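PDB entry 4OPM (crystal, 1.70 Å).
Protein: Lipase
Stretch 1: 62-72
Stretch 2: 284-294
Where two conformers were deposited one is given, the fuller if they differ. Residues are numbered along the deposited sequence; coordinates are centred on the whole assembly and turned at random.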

# COMPACT_ATOMS: atom_id res chain seq x y z
N ARG A 62 3.59 -4.89 -10.51
CA ARG A 62 4.75 -5.80 -10.64
C ARG A 62 4.61 -7.03 -9.75
O ARG A 62 4.97 -8.13 -10.16
CB ARG A 62 6.06 -5.05 -10.31
CG ARG A 62 6.33 -3.93 -11.28
CD ARG A 62 7.65 -3.25 -11.01
NE ARG A 62 7.72 -2.07 -11.85
CZ ARG A 62 8.71 -1.76 -12.68
NH1 ARG A 62 9.79 -2.52 -12.74
NH2 ARG A 62 8.63 -0.68 -13.44
N VAL A 63 4.08 -6.85 -8.53
CA VAL A 63 3.84 -7.95 -7.60
C VAL A 63 2.58 -8.71 -8.06
O VAL A 63 2.59 -9.95 -8.12
CB VAL A 63 3.71 -7.43 -6.14
CG1 VAL A 63 3.08 -8.48 -5.22
CG2 VAL A 63 5.07 -6.98 -5.60
N ALA A 64 1.48 -7.98 -8.35
CA ALA A 64 0.20 -8.60 -8.75
C ALA A 64 0.38 -9.53 -9.96
O ALA A 64 -0.27 -10.57 -10.03
CB ALA A 64 -0.85 -7.54 -9.06
N HIS A 65 1.29 -9.17 -10.89
CA HIS A 65 1.59 -9.99 -12.07
C HIS A 65 1.82 -11.48 -11.69
O HIS A 65 1.44 -12.37 -12.45
CB HIS A 65 2.83 -9.43 -12.77
CG HIS A 65 3.38 -10.30 -13.87
ND1 HIS A 65 2.80 -10.32 -15.12
CD2 HIS A 65 4.46 -11.11 -13.86
CE1 HIS A 65 3.54 -11.15 -15.84
NE2 HIS A 65 4.54 -11.66 -15.12
N TYR A 66 2.44 -11.75 -10.52
CA TYR A 66 2.76 -13.11 -10.09
C TYR A 66 1.66 -13.76 -9.26
O TYR A 66 1.80 -14.93 -8.89
CB TYR A 66 4.07 -13.09 -9.25
CG TYR A 66 5.26 -12.66 -10.07
CD1 TYR A 66 5.95 -13.57 -10.87
CD2 TYR A 66 5.67 -11.33 -10.09
CE1 TYR A 66 7.01 -13.17 -11.68
CE2 TYR A 66 6.73 -10.91 -10.90
CZ TYR A 66 7.40 -11.84 -11.69
OH TYR A 66 8.44 -11.47 -12.49
N LEU A 67 0.59 -13.02 -8.96
CA LEU A 67 -0.47 -13.51 -8.07
C LEU A 67 -1.80 -13.77 -8.77
O LEU A 67 -2.62 -14.52 -8.25
CB LEU A 67 -0.68 -12.49 -6.94
CG LEU A 67 0.53 -12.23 -6.01
CD1 LEU A 67 0.30 -11.03 -5.15
CD2 LEU A 67 0.87 -13.47 -5.18
N THR A 68 -2.02 -13.15 -9.93
CA THR A 68 -3.29 -13.25 -10.65
C THR A 68 -3.51 -14.65 -11.30
O THR A 68 -4.62 -14.92 -11.73
CB THR A 68 -3.44 -12.13 -11.67
OG1 THR A 68 -2.29 -12.11 -12.51
CG2 THR A 68 -3.64 -10.77 -11.02
N THR A 69 -2.50 -15.53 -11.33
CA THR A 69 -2.72 -16.87 -11.89
C THR A 69 -3.42 -17.74 -10.84
O THR A 69 -4.44 -18.36 -11.14
CB THR A 69 -1.42 -17.51 -12.41
OG1 THR A 69 -0.89 -16.70 -13.46
CG2 THR A 69 -1.63 -18.93 -12.93
N ASN A 70 -2.90 -17.74 -9.60
CA ASN A 70 -3.42 -18.61 -8.55
C ASN A 70 -4.26 -17.91 -7.47
O ASN A 70 -4.75 -18.59 -6.56
CB ASN A 70 -2.26 -19.38 -7.91
CG ASN A 70 -1.64 -20.33 -8.88
OD1 ASN A 70 -2.33 -21.05 -9.60
ND2 ASN A 70 -0.34 -20.28 -9.01
N TYR A 71 -4.45 -16.58 -7.57
CA TYR A 71 -5.25 -15.86 -6.59
C TYR A 71 -6.24 -14.89 -7.23
O TYR A 71 -6.09 -14.56 -8.41
CB TYR A 71 -4.35 -15.10 -5.59
CG TYR A 71 -3.51 -16.05 -4.76
CD1 TYR A 71 -4.05 -16.68 -3.64
CD2 TYR A 71 -2.23 -16.42 -5.16
CE1 TYR A 71 -3.32 -17.63 -2.92
CE2 TYR A 71 -1.49 -17.36 -4.45
CZ TYR A 71 -2.05 -17.97 -3.33
OH TYR A 71 -1.37 -18.92 -2.62
N HIS A 72 -7.27 -14.50 -6.47
CA HIS A 72 -8.27 -13.51 -6.88
C HIS A 72 -7.81 -12.17 -6.28
O HIS A 72 -7.99 -11.92 -5.09
CB HIS A 72 -9.68 -13.90 -6.44
CG HIS A 72 -10.73 -12.92 -6.87
ND1 HIS A 72 -11.79 -12.60 -6.05
CD2 HIS A 72 -10.83 -12.21 -8.02
CE1 HIS A 72 -12.52 -11.72 -6.73
NE2 HIS A 72 -11.99 -11.47 -7.93
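Stretch 2, residues 284-294: VIQQYVPFLLK

Stretch 2 is helical from V284 through K294, part of a longer helix that begins before it and continues after it. The repeating bonds that define it include Y288 N to V284 O at 2.9 Å, V289 N to I285 O at 3.1 Å and L292 N to Y288 O at 2.9 Å. At P290 the pattern is interrupted: the proline nitrogen carries no hydrogen and makes no bond to the preceding turn, and the helix is kinked there. The turns resume beyond it, with L293 N to V289 O and K294 N to P290 O both at 3.0 Å.

Stretch 1 is less regular. It enters in a helix that began earlier in the chain and includes R62 to A64, and A64 O accepts from both L67 N at 2.8 Å and T68 N at 3.1 Å. A weak bond from Y71 N to L67 O, 2.8 Å, spans the loop before the chain extends at H72.

The two segments run in the same general direction, as the register of nearest CA atoms demonstrates: V63 CA lies 6.6 Å from I285 CA, L67 CA 7.9 Å from V289 CA, and Y71 CA 9.6 Å from L292 CA. Both series ascend, and the widening separation means that the backbones diverge toward the C-terminal end of the pair. Together the stretches bury 419 Å², summed over both sides. No hydrogen bond crosses between them, so the contact rests on packing.

Among the aliphatic contacts, I285 is central. Its CB points toward stretch 1, and with both chi angles in the m well its CD1 methyl reaches three residues: V63 CG1 at 3.8 Å, Y66 CB at 3.7 Å and L67 CD2 at 3.7 Å. The same I285 CD1 also lies 3.6 Å from V63 O, a close approach to the backbone that fits the short CA separation here. V63 extends the patch through its other methyl, CG2, which is 4.1 Å from V284 CG1.

L67 continues the packing along the helix. Its CB points sideways, but the m,t rotamer brings the end of the side chain nearer, so that L67 CD2 meets V289 CG2 at 3.9 Å and L292 CD1 at 4.0 Å as well as I285. These partners follow the helical repeat, I285, V289 and L292 being spaced by four and then three residues.

The aromatic contacts differ in geometry. L67 CD1 approaches Y288 CE2 at 4.1 Å, at the edge of the ring and near its plane. Y71, by contrast, offers a face: L292 CD1 lies 4.1 Å from the ring centroid and 18° off the ring normal, a CH-pi arrangement. Y71 covers the wider gap between backbones with a long side chain whose CB points toward the helix. Its ring also packs on L292 through Y71 CZ and L292 CB at 3.8 Å, while Y71 OH comes within 3.4 Å of L292 CB.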

# COMPACT_ATOMS: atom_id res chain seq x y z
N VAL A 284 10.13 -10.10 -3.35
CA VAL A 284 8.92 -10.00 -2.53
C VAL A 284 8.08 -11.27 -2.76
O VAL A 284 7.67 -11.92 -1.80
CB VAL A 284 8.14 -8.71 -2.89
CG1 VAL A 284 6.70 -8.75 -2.34
CG2 VAL A 284 8.89 -7.48 -2.38
N ILE A 285 7.85 -11.63 -4.03
CA ILE A 285 7.05 -12.80 -4.41
C ILE A 285 7.70 -14.09 -3.92
O ILE A 285 7.00 -15.00 -3.49
CB ILE A 285 6.81 -12.78 -5.94
CG1 ILE A 285 5.74 -11.70 -6.30
CG2 ILE A 285 6.48 -14.15 -6.54
CD1 ILE A 285 4.26 -12.03 -5.76
N GLN A 286 9.05 -14.15 -3.94
CA GLN A 286 9.79 -15.32 -3.46
C GLN A 286 9.42 -15.66 -2.00
O GLN A 286 9.37 -16.83 -1.65
CB GLN A 286 11.29 -15.07 -3.59
CG GLN A 286 12.17 -16.24 -3.14
CD GLN A 286 13.59 -15.95 -3.48
OE1 GLN A 286 14.18 -14.99 -2.98
NE2 GLN A 286 14.15 -16.71 -4.42
N GLN A 287 9.08 -14.64 -1.20
CA GLN A 287 8.64 -14.82 0.19
C GLN A 287 7.11 -14.93 0.32
O GLN A 287 6.62 -15.75 1.10
CB GLN A 287 9.11 -13.62 1.05
CG GLN A 287 10.63 -13.41 1.03
CD GLN A 287 11.43 -14.59 1.56
OE1 GLN A 287 11.00 -15.32 2.47
NE2 GLN A 287 12.61 -14.78 0.99
N TYR A 288 6.36 -14.08 -0.39
CA TYR A 288 4.91 -14.02 -0.22
C TYR A 288 4.15 -15.27 -0.72
O TYR A 288 3.24 -15.72 -0.01
CB TYR A 288 4.35 -12.75 -0.90
CG TYR A 288 2.93 -12.38 -0.52
CD1 TYR A 288 2.43 -12.65 0.76
CD2 TYR A 288 2.12 -11.68 -1.41
CE1 TYR A 288 1.13 -12.26 1.12
CE2 TYR A 288 0.83 -11.28 -1.06
CZ TYR A 288 0.34 -11.58 0.21
OH TYR A 288 -0.91 -11.17 0.55
N VAL A 289 4.51 -15.81 -1.90
CA VAL A 289 3.81 -16.98 -2.44
C VAL A 289 3.95 -18.21 -1.46
O VAL A 289 2.91 -18.77 -1.10
CB VAL A 289 4.25 -17.28 -3.90
CG1 VAL A 289 3.81 -18.67 -4.35
CG2 VAL A 289 3.69 -16.21 -4.85
N PRO A 290 5.14 -18.60 -0.93
CA PRO A 290 5.17 -19.72 0.04
C PRO A 290 4.38 -19.42 1.33
O PRO A 290 3.77 -20.33 1.88
CB PRO A 290 6.67 -19.88 0.34
CG PRO A 290 7.36 -19.26 -0.82
CD PRO A 290 6.50 -18.11 -1.21
N PHE A 291 4.33 -18.14 1.75
CA PHE A 291 3.57 -17.70 2.93
C PHE A 291 2.08 -17.95 2.69
O PHE A 291 1.43 -18.58 3.53
CB PHE A 291 3.85 -16.22 3.25
CG PHE A 291 2.96 -15.64 4.34
CD1 PHE A 291 3.17 -15.97 5.68
CD2 PHE A 291 1.89 -14.81 4.02
CE1 PHE A 291 2.35 -15.43 6.69
CE2 PHE A 291 1.07 -14.29 5.02
CZ PHE A 291 1.30 -14.60 6.35
N LEU A 292 1.54 -17.48 1.55
CA LEU A 292 0.13 -17.68 1.18
C LEU A 292 -0.20 -19.17 1.09
O LEU A 292 -1.24 -19.59 1.61
CB LEU A 292 -0.18 -16.97 -0.14
CG LEU A 292 -0.18 -15.44 -0.14
CD1 LEU A 292 -0.25 -14.90 -1.58
CD2 LEU A 292 -1.37 -14.89 0.67
N LEU A 293 0.71 -19.99 0.50
CA LEU A 293 0.47 -21.44 0.39
C LEU A 293 0.38 -22.08 1.78
O LEU A 293 -0.50 -22.91 2.02
CB LEU A 293 1.58 -22.10 -0.44
CG LEU A 293 1.25 -23.47 -1.04
CD1 LEU A 293 0.13 -23.36 -2.09
CD2 LEU A 293 2.48 -24.07 -1.69
N LYS A 294 1.26 -21.67 2.71
CA LYS A 294 1.29 -22.17 4.08
C LYS A 294 -0.01 -21.82 4.82
O LYS A 294 -0.58 -22.69 5.49
CB LYS A 294 2.51 -21.60 4.82
CG LYS A 294 2.77 -22.29 6.16
CD LYS A 294 4.10 -21.89 6.76
CE LYS A 294 3.97 -20.69 7.66
NZ LYS A 294 5.10 -20.59 8.63